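Local atomic coordinates of NADP-dependent alcohol dehydrogenase 6 (Saccharomyces cerevisiae, PDB entry 1PIW), a protein that reduces a broad range of aromatic and aliphatic aldehydes to alcohols with NADPH, acting as a zinc-dependent homodimeric medium-chain dehydrogenase. Residues Phe98-Cys103 against Pro112-Phe117; Phe241-Leu246 against Pro263-Val268; Pro150-Ser155 against Leu313-Asp318; Lys6-Ala11 against Lys23-Pro28. All coordinates share one frame; numbering follows the deposited sequence.

Interaction 1 (Phe98-Cys103 against Pro112-Phe117); sequences FSCLEC and PYCTKF. With ZN (zinc ion), chain C.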
loop_
_atom_site.group_PDB
_atom_site.type_symbol
_atom_site.label_atom_id
_atom_site.label_comp_id
_atom_site.label_asym_id
_atom_site.label_seq_id
_atom_site.Cartn_x
_atom_site.Cartn_y
_atom_site.Cartn_z
ATOM N N PHE A 98 -21.657 16.064 -2.786
ATOM C CA PHE A 98 -21.292 17.232 -1.997
ATOM C C PHE A 98 -19.920 17.138 -1.346
ATOM O O PHE A 98 -19.434 16.050 -1.031
ATOM C CB PHE A 98 -22.322 17.495 -0.904
ATOM C CG PHE A 98 -22.021 18.713 -0.101
ATOM C CD1 PHE A 98 -22.254 19.984 -0.631
ATOM C CD2 PHE A 98 -21.441 18.603 1.158
ATOM C CE1 PHE A 98 -21.912 21.129 0.075
ATOM C CE2 PHE A 98 -21.094 19.748 1.878
ATOM C CZ PHE A 98 -21.331 21.016 1.331
ATOM N N SER A 99 -19.317 18.302 -1.127
ATOM C CA SER A 99 -17.994 18.404 -0.531
ATOM C C SER A 99 -17.848 19.821 0.020
ATOM O O SER A 99 -18.503 20.749 -0.467
ATOM C CB SER A 99 -16.944 18.135 -1.606
ATOM O OG SER A 99 -15.691 17.879 -1.023
ATOM N N CYS A 100 -17.002 20.005 1.033
ATOM C CA CYS A 100 -16.840 21.341 1.609
ATOM C C CYS A 100 -16.258 22.297 0.585
ATOM O O CYS A 100 -16.378 23.506 0.722
ATOM C CB CYS A 100 -15.947 21.299 2.845
ATOM S SG CYS A 100 -14.207 21.361 2.490
ATOM N N LEU A 101 -15.626 21.734 -0.440
ATOM C CA LEU A 101 -15.027 22.498 -1.528
ATOM C C LEU A 101 -14.029 23.560 -1.111
ATOM O O LEU A 101 -13.707 24.438 -1.900
ATOM C CB LEU A 101 -16.123 23.140 -2.372
ATOM C CG LEU A 101 -16.954 22.083 -3.088
ATOM C CD1 LEU A 101 -18.175 22.703 -3.719
ATOM C CD2 LEU A 101 -16.096 21.389 -4.127
ATOM N N GLU A 102 -13.532 23.486 0.120
ATOM C CA GLU A 102 -12.559 24.471 0.588
ATOM C C GLU A 102 -11.312 23.899 1.248
ATOM O O GLU A 102 -10.265 24.545 1.257
ATOM C CB GLU A 102 -13.229 25.473 1.526
ATOM C CG GLU A 102 -13.800 26.666 0.780
ATOM C CD GLU A 102 -14.650 27.569 1.652
ATOM O OE1 GLU A 102 -15.088 28.629 1.148
ATOM O OE2 GLU A 102 -14.888 27.222 2.833
ATOM N N CYS A 103 -11.402 22.694 1.795
ATOM C CA CYS A 103 -10.230 22.110 2.423
ATOM C C CYS A 103 -9.187 21.758 1.362
ATOM O O CYS A 103 -9.485 21.720 0.167
ATOM C CB CYS A 103 -10.607 20.862 3.217
ATOM S SG CYS A 103 -11.115 19.466 2.224
ATOM N N PRO A 112 -13.407 13.124 -2.741
ATOM C CA PRO A 112 -14.068 11.905 -2.266
ATOM C C PRO A 112 -13.622 11.642 -0.837
ATOM O O PRO A 112 -14.281 10.925 -0.096
ATOM C CB PRO A 112 -13.545 10.839 -3.216
ATOM C CG PRO A 112 -13.344 11.588 -4.480
ATOM C CD PRO A 112 -12.693 12.864 -4.001
ATOM N N TYR A 113 -12.499 12.244 -0.460
ATOM C CA TYR A 113 -11.923 12.081 0.870
ATOM C C TYR A 113 -12.093 13.331 1.730
ATOM O O TYR A 113 -11.342 13.548 2.687
ATOM C CB TYR A 113 -10.436 11.739 0.746
ATOM C CG TYR A 113 -10.180 10.638 -0.244
ATOM C CD1 TYR A 113 -10.202 10.888 -1.611
ATOM C CD2 TYR A 113 -10.026 9.325 0.179
ATOM C CE1 TYR A 113 -10.087 9.842 -2.533
ATOM C CE2 TYR A 113 -9.911 8.277 -0.726
ATOM C CZ TYR A 113 -9.944 8.538 -2.076
ATOM O OH TYR A 113 -9.850 7.500 -2.968
ATOM N N CYS A 114 -13.068 14.164 1.384
ATOM C CA CYS A 114 -13.315 15.370 2.157
ATOM C C CYS A 114 -14.026 15.005 3.442
ATOM O O CYS A 114 -14.786 14.047 3.494
ATOM C CB CYS A 114 -14.169 16.364 1.370
ATOM S SG CYS A 114 -14.851 17.698 2.389
ATOM N N THR A 115 -13.770 15.783 4.478
ATOM C CA THR A 115 -14.372 15.561 5.780
ATOM C C THR A 115 -15.894 15.661 5.717
ATOM O O THR A 115 -16.605 14.900 6.375
ATOM C CB THR A 115 -13.864 16.615 6.784
ATOM O OG1 THR A 115 -12.431 16.603 6.803
ATOM C CG2 THR A 115 -14.398 16.333 8.181
ATOM N N LYS A 116 -16.378 16.611 4.923
ATOM C CA LYS A 116 -17.810 16.864 4.779
ATOM C C LYS A 116 -18.431 16.128 3.585
ATOM O O LYS A 116 -19.417 16.585 2.993
ATOM C CB LYS A 116 -18.015 18.367 4.617
ATOM C CG LYS A 116 -17.060 19.216 5.452
ATOM C CD LYS A 116 -17.651 19.629 6.795
ATOM C CE LYS A 116 -17.758 18.463 7.771
ATOM N NZ LYS A 116 -18.467 18.840 9.042
ATOM N N PHE A 117 -17.838 14.994 3.240
ATOM C CA PHE A 117 -18.278 14.169 2.120
ATOM C C PHE A 117 -19.734 13.760 2.249
ATOM O O PHE A 117 -20.205 13.483 3.351
ATOM C CB PHE A 117 -17.401 12.909 2.043
ATOM C CG PHE A 117 -17.929 11.848 1.108
ATOM C CD1 PHE A 117 -17.502 11.783 -0.205
ATOM C CD2 PHE A 117 -18.848 10.901 1.559
ATOM C CE1 PHE A 117 -17.970 10.798 -1.049
ATOM C CE2 PHE A 117 -19.321 9.911 0.717
ATOM C CZ PHE A 117 -18.879 9.860 -0.589
HETATM ZN ZN ZN C . -13.312 19.439 1.633
#

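Interaction 2 (Phe241-Leu246 against Pro263-Val268); sequences FDTFDL and PKAMKV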
loop_
_atom_site.group_PDB
_atom_site.type_symbol
_atom_site.label_atom_id
_atom_site.label_comp_id
_atom_site.label_asym_id
_atom_site.label_seq_id
_atom_site.Cartn_x
_atom_site.Cartn_y
_atom_site.Cartn_z
ATOM N N PHE A 241 3.421 -15.514 -10.088
ATOM C CA PHE A 241 4.455 -14.854 -9.314
ATOM C C PHE A 241 5.130 -13.710 -10.081
ATOM O O PHE A 241 5.403 -13.833 -11.274
ATOM C CB PHE A 241 5.497 -15.905 -8.926
ATOM C CG PHE A 241 6.624 -15.371 -8.105
ATOM C CD1 PHE A 241 6.558 -15.395 -6.716
ATOM C CD2 PHE A 241 7.753 -14.829 -8.722
ATOM C CE1 PHE A 241 7.600 -14.886 -5.949
ATOM C CE2 PHE A 241 8.800 -14.317 -7.966
ATOM C CZ PHE A 241 8.726 -14.345 -6.578
ATOM N N ASP A 242 5.378 -12.604 -9.380
ATOM C CA ASP A 242 6.055 -11.416 -9.916
ATOM C C ASP A 242 5.643 -10.964 -11.324
ATOM O O ASP A 242 6.494 -10.794 -12.202
ATOM C CB ASP A 242 7.577 -11.644 -9.878
ATOM C CG ASP A 242 8.376 -10.357 -10.067
ATOM O OD1 ASP A 242 8.344 -9.488 -9.173
ATOM O OD2 ASP A 242 9.045 -10.216 -11.111
ATOM N N THR A 243 4.351 -10.733 -11.535
ATOM C CA THR A 243 3.879 -10.304 -12.851
ATOM C C THR A 243 3.092 -8.984 -12.899
ATOM O O THR A 243 3.223 -8.213 -13.852
ATOM C CB THR A 243 2.994 -11.389 -13.489
ATOM O OG1 THR A 243 2.482 -10.915 -14.741
ATOM C CG2 THR A 243 1.830 -11.713 -12.584
ATOM N N PHE A 244 2.288 -8.732 -11.869
ATOM C CA PHE A 244 1.432 -7.545 -11.809
ATOM C C PHE A 244 1.975 -6.270 -11.196
ATOM O O PHE A 244 2.584 -6.287 -10.127
ATOM C CB PHE A 244 0.132 -7.887 -11.078
ATOM C CG PHE A 244 -0.691 -8.920 -11.770
ATOM C CD1 PHE A 244 -1.306 -8.633 -12.981
ATOM C CD2 PHE A 244 -0.822 -10.190 -11.230
ATOM C CE1 PHE A 244 -2.035 -9.593 -13.645
ATOM C CE2 PHE A 244 -1.551 -11.157 -11.887
ATOM C CZ PHE A 244 -2.160 -10.857 -13.101
ATOM N N ASP A 245 1.721 -5.159 -11.877
ATOM C CA ASP A 245 2.131 -3.855 -11.385
ATOM C C ASP A 245 1.054 -3.363 -10.434
ATOM O O ASP A 245 1.339 -2.858 -9.346
ATOM C CB ASP A 245 2.238 -2.844 -12.520
ATOM C CG ASP A 245 3.502 -2.985 -13.299
ATOM O OD1 ASP A 245 4.540 -3.246 -12.658
ATOM O OD2 ASP A 245 3.462 -2.818 -14.539
ATOM N N LEU A 246 -0.193 -3.525 -10.861
ATOM C CA LEU A 246 -1.342 -3.074 -10.098
ATOM C C LEU A 246 -2.507 -4.047 -10.221
ATOM O O LEU A 246 -2.755 -4.591 -11.293
ATOM C CB LEU A 246 -1.766 -1.712 -10.630
ATOM C CG LEU A 246 -3.169 -1.247 -10.286
ATOM C CD1 LEU A 246 -3.171 -0.746 -8.869
ATOM C CD2 LEU A 246 -3.600 -0.156 -11.241
ATOM N N PRO A 263 -0.394 -11.184 -3.195
ATOM C CA PRO A 263 0.897 -10.487 -3.203
ATOM C C PRO A 263 1.980 -11.105 -4.095
ATOM O O PRO A 263 2.714 -10.389 -4.777
ATOM C CB PRO A 263 1.270 -10.475 -1.732
ATOM C CG PRO A 263 -0.090 -10.298 -1.070
ATOM C CD PRO A 263 -0.919 -11.307 -1.822
ATOM N N LYS A 264 2.065 -12.433 -4.094
ATOM C CA LYS A 264 3.048 -13.154 -4.904
ATOM C C LYS A 264 3.058 -12.741 -6.381
ATOM O O LYS A 264 4.124 -12.622 -6.984
ATOM C CB LYS A 264 2.795 -14.662 -4.859
ATOM C CG LYS A 264 2.921 -15.352 -3.516
ATOM C CD LYS A 264 2.849 -16.865 -3.757
ATOM C CE LYS A 264 2.932 -17.683 -2.476
ATOM N NZ LYS A 264 1.739 -17.485 -1.600
ATOM N N ALA A 265 1.880 -12.554 -6.971
ATOM C CA ALA A 265 1.801 -12.182 -8.378
ATOM C C ALA A 265 2.172 -10.731 -8.593
ATOM O O ALA A 265 2.191 -10.254 -9.735
ATOM C CB ALA A 265 0.410 -12.418 -8.904
ATOM N N MET A 266 2.463 -10.031 -7.496
ATOM C CA MET A 266 2.814 -8.613 -7.553
ATOM C C MET A 266 4.307 -8.362 -7.716
ATOM O O MET A 266 5.135 -8.928 -6.995
ATOM C CB MET A 266 2.315 -7.893 -6.295
ATOM C CG MET A 266 0.824 -8.009 -6.059
ATOM S SD MET A 266 -0.105 -7.482 -7.512
ATOM C CE MET A 266 0.237 -5.728 -7.528
ATOM N N LYS A 267 4.644 -7.505 -8.672
ATOM C CA LYS A 267 6.034 -7.161 -8.919
ATOM C C LYS A 267 6.558 -6.429 -7.700
ATOM O O LYS A 267 5.789 -6.000 -6.844
ATOM C CB LYS A 267 6.149 -6.262 -10.157
ATOM C CG LYS A 267 5.881 -6.973 -11.478
ATOM C CD LYS A 267 5.692 -5.988 -12.620
ATOM C CE LYS A 267 6.926 -5.122 -12.831
ATOM N NZ LYS A 267 6.769 -4.124 -13.941
ATOM N N VAL A 268 7.870 -6.292 -7.600
ATOM C CA VAL A 268 8.413 -5.574 -6.465
ATOM C C VAL A 268 7.974 -4.133 -6.650
ATOM O O VAL A 268 8.294 -3.504 -7.658
ATOM C CB VAL A 268 9.948 -5.648 -6.418
ATOM C CG1 VAL A 268 10.468 -4.908 -5.200
ATOM C CG2 VAL A 268 10.391 -7.097 -6.369
#

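Interaction 3 (Pro150-Ser155 against Leu313-Asp318); sequences PENIPS and LVSEKD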
loop_
_atom_site.group_PDB
_atom_site.type_symbol
_atom_site.label_atom_id
_atom_site.label_comp_id
_atom_site.label_asym_id
_atom_site.label_seq_id
_atom_site.Cartn_x
_atom_site.Cartn_y
_atom_site.Cartn_z
ATOM N N PRO A 150 -20.140 13.839 -22.738
ATOM C CA PRO A 150 -19.635 14.015 -24.100
ATOM C C PRO A 150 -20.732 13.678 -25.103
ATOM O O PRO A 150 -21.356 12.615 -25.026
ATOM C CB PRO A 150 -18.470 13.036 -24.154
ATOM C CG PRO A 150 -17.916 13.140 -22.791
ATOM C CD PRO A 150 -19.156 13.127 -21.907
ATOM N N GLU A 151 -20.976 14.593 -26.033
ATOM C CA GLU A 151 -22.016 14.401 -27.037
ATOM C C GLU A 151 -22.093 13.013 -27.656
ATOM O O GLU A 151 -23.185 12.549 -27.955
ATOM C CB GLU A 151 -21.866 15.421 -28.172
ATOM C CG GLU A 151 -22.580 16.764 -27.969
ATOM C CD GLU A 151 -22.487 17.679 -29.209
ATOM O OE1 GLU A 151 -22.734 17.180 -30.340
ATOM O OE2 GLU A 151 -22.174 18.891 -29.053
ATOM N N ASN A 152 -20.955 12.341 -27.838
ATOM C CA ASN A 152 -20.965 11.030 -28.489
ATOM C C ASN A 152 -21.055 9.756 -27.651
ATOM O O ASN A 152 -20.647 8.689 -28.117
ATOM C CB ASN A 152 -19.765 10.901 -29.428
ATOM C CG ASN A 152 -18.451 10.896 -28.690
ATOM O OD1 ASN A 152 -18.161 11.812 -27.923
ATOM N ND2 ASN A 152 -17.643 9.864 -28.920
ATOM N N ILE A 153 -21.578 9.842 -26.434
ATOM C CA ILE A 153 -21.716 8.637 -25.620
ATOM C C ILE A 153 -23.186 8.369 -25.346
ATOM O O ILE A 153 -23.862 9.150 -24.690
ATOM C CB ILE A 153 -21.021 8.747 -24.259
ATOM C CG1 ILE A 153 -19.629 9.355 -24.400
ATOM C CG2 ILE A 153 -20.891 7.368 -23.661
ATOM C CD1 ILE A 153 -18.921 9.528 -23.070
ATOM N N PRO A 154 -23.705 7.259 -25.851
ATOM C CA PRO A 154 -25.114 6.954 -25.611
ATOM C C PRO A 154 -25.405 7.031 -24.110
ATOM O O PRO A 154 -24.661 6.465 -23.310
ATOM C CB PRO A 154 -25.246 5.533 -26.139
ATOM C CG PRO A 154 -24.201 5.460 -27.196
ATOM C CD PRO A 154 -23.038 6.167 -26.573
ATOM N N SER A 155 -26.473 7.716 -23.719
ATOM C CA SER A 155 -26.799 7.817 -22.299
ATOM C C SER A 155 -26.734 6.508 -21.513
ATOM O O SER A 155 -26.175 6.474 -20.418
ATOM C CB SER A 155 -28.177 8.434 -22.116
ATOM O OG SER A 155 -28.115 9.810 -22.395
ATOM N N LEU A 313 -12.032 9.990 -22.166
ATOM C CA LEU A 313 -11.471 8.764 -22.701
ATOM C C LEU A 313 -12.501 7.875 -23.365
ATOM O O LEU A 313 -12.358 7.507 -24.525
ATOM C CB LEU A 313 -10.780 7.992 -21.591
ATOM C CG LEU A 313 -10.366 6.578 -21.963
ATOM C CD1 LEU A 313 -9.555 6.586 -23.230
ATOM C CD2 LEU A 313 -9.564 5.987 -20.826
ATOM N N VAL A 314 -13.538 7.506 -22.629
ATOM C CA VAL A 314 -14.567 6.656 -23.205
ATOM C C VAL A 314 -15.072 7.277 -24.500
ATOM O O VAL A 314 -15.300 6.580 -25.479
ATOM C CB VAL A 314 -15.742 6.469 -22.232
ATOM C CG1 VAL A 314 -16.903 5.782 -22.941
ATOM C CG2 VAL A 314 -15.286 5.643 -21.041
ATOM N N SER A 315 -15.232 8.594 -24.497
ATOM C CA SER A 315 -15.697 9.321 -25.669
ATOM C C SER A 315 -14.705 9.276 -26.830
ATOM O O SER A 315 -15.078 9.016 -27.970
ATOM C CB SER A 315 -15.945 10.774 -25.301
ATOM O OG SER A 315 -15.632 11.612 -26.396
ATOM N N GLU A 316 -13.442 9.554 -26.533
ATOM C CA GLU A 316 -12.389 9.564 -27.540
ATOM C C GLU A 316 -12.041 8.181 -28.080
ATOM O O GLU A 316 -12.239 7.922 -29.265
ATOM C CB GLU A 316 -11.136 10.263 -26.984
ATOM C CG GLU A 316 -11.204 11.788 -27.109
ATOM C CD GLU A 316 -10.259 12.546 -26.172
ATOM O OE1 GLU A 316 -9.293 11.949 -25.639
ATOM O OE2 GLU A 316 -10.483 13.761 -25.979
ATOM N N LYS A 317 -11.523 7.289 -27.240
ATOM C CA LYS A 317 -11.183 5.956 -27.723
ATOM C C LYS A 317 -12.456 5.125 -27.863
ATOM O O LYS A 317 -12.436 3.892 -27.908
ATOM C CB LYS A 317 -10.157 5.287 -26.803
ATOM C CG LYS A 317 -8.797 5.992 -26.823
ATOM C CD LYS A 317 -7.617 5.065 -26.497
ATOM C CE LYS A 317 -7.320 4.063 -27.631
ATOM N NZ LYS A 317 -6.194 3.111 -27.325
ATOM N N ASP A 318 -13.569 5.844 -27.939
ATOM C CA ASP A 318 -14.896 5.266 -28.113
ATOM C C ASP A 318 -15.155 3.949 -27.383
ATOM O O ASP A 318 -15.253 2.894 -28.012
ATOM C CB ASP A 318 -15.161 5.078 -29.602
ATOM C CG ASP A 318 -16.625 4.886 -29.905
ATOM O OD1 ASP A 318 -17.411 5.834 -29.658
ATOM O OD2 ASP A 318 -16.983 3.788 -30.383
#

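Interaction 4 (Lys6-Ala11 against Lys23-Pro28); sequences KFEGIA and KTKYDP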
loop_
_atom_site.group_PDB
_atom_site.type_symbol
_atom_site.label_atom_id
_atom_site.label_comp_id
_atom_site.label_asym_id
_atom_site.label_seq_id
_atom_site.Cartn_x
_atom_site.Cartn_y
_atom_site.Cartn_z
ATOM N N LYS A 6 -42.500 18.532 -5.267
ATOM C CA LYS A 6 -42.406 17.109 -4.951
ATOM C C LYS A 6 -41.660 16.336 -6.022
ATOM O O LYS A 6 -41.796 16.618 -7.210
ATOM C CB LYS A 6 -43.799 16.494 -4.800
ATOM C CG LYS A 6 -44.166 16.049 -3.394
ATOM C CD LYS A 6 -44.508 17.230 -2.506
ATOM C CE LYS A 6 -45.199 16.807 -1.210
ATOM N NZ LYS A 6 -44.296 16.132 -0.235
ATOM N N PHE A 7 -40.865 15.363 -5.591
ATOM C CA PHE A 7 -40.116 14.503 -6.511
ATOM C C PHE A 7 -40.753 13.127 -6.405
ATOM O O PHE A 7 -41.248 12.752 -5.340
ATOM C CB PHE A 7 -38.642 14.390 -6.096
ATOM C CG PHE A 7 -37.768 15.517 -6.574
ATOM C CD1 PHE A 7 -36.443 15.587 -6.172
ATOM C CD2 PHE A 7 -38.257 16.497 -7.422
ATOM C CE1 PHE A 7 -35.618 16.609 -6.603
ATOM C CE2 PHE A 7 -37.435 17.526 -7.859
ATOM C CZ PHE A 7 -36.112 17.581 -7.447
ATOM N N GLU A 8 -40.756 12.372 -7.495
ATOM C CA GLU A 8 -41.329 11.040 -7.445
ATOM C C GLU A 8 -40.248 10.025 -7.759
ATOM O O GLU A 8 -39.293 10.335 -8.463
ATOM C CB GLU A 8 -42.478 10.907 -8.435
ATOM C CG GLU A 8 -43.259 9.630 -8.241
ATOM C CD GLU A 8 -44.489 9.553 -9.110
ATOM O OE1 GLU A 8 -44.368 9.705 -10.345
ATOM O OE2 GLU A 8 -45.579 9.332 -8.551
ATOM N N GLY A 9 -40.383 8.815 -7.225
ATOM C CA GLY A 9 -39.382 7.801 -7.488
ATOM C C GLY A 9 -39.692 6.410 -6.969
ATOM O O GLY A 9 -40.580 6.224 -6.147
ATOM N N ILE A 10 -38.953 5.425 -7.466
ATOM C CA ILE A 10 -39.129 4.048 -7.044
ATOM C C ILE A 10 -38.298 3.894 -5.778
ATOM O O ILE A 10 -37.086 3.703 -5.845
ATOM C CB ILE A 10 -38.612 3.101 -8.116
ATOM C CG1 ILE A 10 -39.063 3.596 -9.488
ATOM C CG2 ILE A 10 -39.125 1.700 -7.859
ATOM C CD1 ILE A 10 -40.546 3.802 -9.597
ATOM N N ALA A 11 -38.955 3.976 -4.623
ATOM C CA ALA A 11 -38.259 3.908 -3.339
ATOM C C ALA A 11 -38.428 2.668 -2.471
ATOM O O ALA A 11 -39.528 2.155 -2.290
ATOM C CB ALA A 11 -38.620 5.136 -2.522
ATOM N N LYS A 23 -43.344 3.034 -6.045
ATOM C CA LYS A 23 -43.373 4.390 -6.561
ATOM C C LYS A 23 -43.815 5.319 -5.421
ATOM O O LYS A 23 -44.804 5.063 -4.725
ATOM C CB LYS A 23 -44.323 4.485 -7.754
ATOM C CG LYS A 23 -44.450 5.893 -8.293
ATOM C CD LYS A 23 -44.143 5.989 -9.775
ATOM C CE LYS A 23 -45.347 5.656 -10.634
ATOM N NZ LYS A 23 -45.064 5.953 -12.072
ATOM N N THR A 24 -43.082 6.410 -5.243
ATOM C CA THR A 24 -43.360 7.326 -4.161
ATOM C C THR A 24 -43.014 8.770 -4.443
ATOM O O THR A 24 -42.055 9.062 -5.146
ATOM C CB THR A 24 -42.564 6.913 -2.954
ATOM O OG1 THR A 24 -42.902 5.568 -2.621
ATOM C CG2 THR A 24 -42.839 7.835 -1.785
ATOM N N LYS A 25 -43.805 9.673 -3.877
ATOM C CA LYS A 25 -43.561 11.098 -4.017
ATOM C C LYS A 25 -42.876 11.490 -2.712
ATOM O O LYS A 25 -43.192 10.945 -1.651
ATOM C CB LYS A 25 -44.880 11.859 -4.191
ATOM C CG LYS A 25 -45.403 11.922 -5.636
ATOM C CD LYS A 25 -46.852 12.425 -5.684
ATOM C CE LYS A 25 -47.253 13.010 -7.050
ATOM N NZ LYS A 25 -47.205 12.049 -8.189
ATOM N N TYR A 26 -41.917 12.404 -2.788
ATOM C CA TYR A 26 -41.198 12.843 -1.592
ATOM C C TYR A 26 -40.638 14.268 -1.751
ATOM O O TYR A 26 -40.361 14.735 -2.865
ATOM C CB TYR A 26 -40.078 11.836 -1.255
ATOM C CG TYR A 26 -39.042 11.665 -2.339
ATOM C CD1 TYR A 26 -37.929 12.504 -2.398
ATOM C CD2 TYR A 26 -39.217 10.723 -3.354
ATOM C CE1 TYR A 26 -37.020 12.418 -3.439
ATOM C CE2 TYR A 26 -38.310 10.630 -4.413
ATOM C CZ TYR A 26 -37.217 11.485 -4.448
ATOM O OH TYR A 26 -36.329 11.441 -5.495
ATOM N N ASP A 27 -40.503 14.966 -0.632
ATOM C CA ASP A 27 -39.985 16.326 -0.649
ATOM C C ASP A 27 -38.544 16.382 -1.153
ATOM O O ASP A 27 -37.696 15.599 -0.720
ATOM C CB ASP A 27 -40.057 16.914 0.759
ATOM C CG ASP A 27 -41.453 17.370 1.132
ATOM O OD1 ASP A 27 -41.755 17.415 2.343
ATOM O OD2 ASP A 27 -42.237 17.700 0.215
ATOM N N PRO A 28 -38.247 17.302 -2.084
ATOM C CA PRO A 28 -36.876 17.398 -2.594
ATOM C C PRO A 28 -36.057 17.984 -1.462
ATOM O O PRO A 28 -36.617 18.414 -0.453
ATOM C CB PRO A 28 -36.991 18.390 -3.751
ATOM C CG PRO A 28 -38.433 18.367 -4.106
ATOM C CD PRO A 28 -39.128 18.245 -2.781
#

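Interaction 1 (Phe98-Cys103 against Pro112-Phe117)
Three groups grip the sulfur of Cys114. The zinc ion is the first, with Cys114 SG 2.4 Å from the metal. The second comes across the contact: Cys100 N reaches Cys114 SG at 3.4 Å, and the bond is nearly straight, with 168° at the hydrogen. The third is a weak bond from Lys116 N in the same segment. SG stands anti to its own backbone N (chi1 166°), and this carries it toward residues 98-103. Cys100 SG is held in a similar way. It lies 2.3 Å from zinc and also accepts the N-H groups of Glu102 and Cys103, the latter with Cys103 N 3.2 Å from Cys100 SG. Such N-H donors would probably draw off part of the thiolate charge. Cys103 SG binds zinc too, and Cys106, from helix 104-107, completes the four-cysteine site. This is the second, structural zinc site of the zinc-containing alcohol dehydrogenase family. Cys103 is also the N-cap of helix 104-107. Beside the metal, Lys116 lays CG against Cys100 CB at 3.5 Å. Its chain then bends away toward Glu126, with which it forms a weak, long ion pair. Ser99 OG lies against Cys114 CB. The Phe98 ring presents its edge to a main-chain oxygen, with CD2 3.4 Å from Lys116 O. A type I turn from Cys114 to Phe117 positions that carbonyl. Thr115 packs on Phe241 of the second subunit.

Interaction 2 (Phe241-Leu246 against Pro263-Val268)
Asp245 and Lys267 cross obliquely and meet in a salt bridge. Lys267 NZ lies 2.7 Å from Asp245 OD1, on its syn lone pair. The Lys267 chain bends at chi3 (60°), which turns CE toward Asp245; before the bend, CD passes Thr243 O. A methionine in its place would probably leave Asp245 OD1 without its charged mate, although OD2 would keep Lys182 N. Phe244 turns the edge of its ring to Ala265, with Ala265 CB in the ring plane, 3.4 Å from Phe244 CD2. One ring face carries Thr243 CG2. Met266 bends at chi2 and chi3, and Met266 SD rests 3.6 Å from Phe244 CB. The backbones form a parallel bridge between Phe244 and Met266, whose side chains share one face. Ala265 O takes two donors: Phe244 N, 2.6 Å from Ala265 O and nearly along the C=O axis, and Thr243 N from above the carbonyl plane. Lys267 N returns a bond to Phe244 O. Asp242 OD1 has its salt bridge with Arg105 of the second subunit. Strand 244-249 lies between strands 182-186 and 270-274 in the parallel Rossmann sheet, and Asp245 makes backbone bonds to Lys182 and Arg271.

Interaction 3 (Pro150-Ser155 against Leu313-Asp318)
Asn152 and Ser315 share two hydrogen bonds. The hydroxyl of Ser315 donates to the amide oxygen, with OG 3.0 Å from Asn152 OD1. It lies in the carbonyl plane of the amide, on a lone pair. The amide nitrogen donates in turn to the main chain, with Asn152 ND2 2.9 Å from Ser315 O. That oxygen lies in the amide plane, and the N-H...O angle is 156°. Asn152 CB points toward the helix, and chi1 (66°) sets CG between the backbone N and the carbonyl carbon. An alanine at Ser315 would remove OG and would probably leave Asn152 OD1 without this donor, with the amide held on this side by ND2 to the main-chain oxygen alone.

The apolar contacts are few. Pro150 CB touches Ser315 CB at 3.6 Å. Ile153 brings CD1 to 3.9 Å from Ser315 CB, and the same methyl reaches Val314 CG1 at 4.3 Å. Pro150 and Ile153 also pack on Leu311, one turn before Ser315.

The contact joins a type I turn, Pro150 to Ile153, to the last turn of helix 304-316. As in related dehydrogenases, it probably links the catalytic and cofactor-binding domains.

Both ends of the Asn152 amide are used, one as acceptor and one as donor. This pattern is consistent with the modelled amide orientation; a flipped amide would probably set its oxygen against Ser315 O.

Interaction 4 (Lys6-Ala11 against Lys23-Pro28)
An antiparallel beta hairpin joins strands 7-12 and 22-26; Phe7 with Tyr26 and Gly9 with Thr24 are hydrogen-bonded pairs in it. Each pair makes two backbone bonds; Tyr26 N to Phe7 O is 2.7 Å. Tyr26 folds its ring over the neighbouring strand. Phe7 O lies over a face of the ring, offset toward the rim, while Gly9 N is at the edge. Phe7 CB makes a CH-pi contact 3.9 Å from the Tyr26 ring centroid. The Phe7 ring in turn receives Pro28 over its centre, with Pro28 CG 3.7 Å from the centroid. Tyr138 meets this ring as well. The hairpin is part of a small antiparallel sheet, with strand 7-12 in the middle and strand 64-65 on its far side. Val65 of that strand touches Tyr26 and Ala11. Glu8, Lys23 and Lys25 put charges on one face, which they share with Ile10. Lys25 NZ forms a salt bridge with Glu8 OE2 at 3.2 Å, arriving from above the carboxylate plane. Lys23 NZ is 4.2 Å from Glu8 OE1, beyond a salt bridge; its own salt bridge is to Glu357. The Lys23 aliphatic chain still lies against the Glu8 carboxylate. At the end of the hairpin, Lys6 NZ forms a salt bridge with Asp27 OD2 at 2.6 Å, also from above the carboxylate plane. Asp27 O is hydrogen-bonded to Tyr129 OH.

In the fold
The four contacts do not touch one another within the chain. Interactions 1 and 2 have centres about 34 Å apart, yet both reach the second subunit. There the zinc-binding loop of one subunit meets segment 241-246 of the other. Interaction 1 also lies near the active site: the Phe117 side chain is about 10 Å from the other zinc and about 11 Å from NADP. In interaction 2, the Phe244 side chain is about 14 Å from NADP. Interaction 4 is about 48 Å from interaction 2, centre to centre, on the opposite side of the chain's centre. Its Tyr26 side chain is about 12 Å from that of His68, a ligand of the catalytic zinc. Interaction 3 has its centre about 28 Å from that of interaction 1.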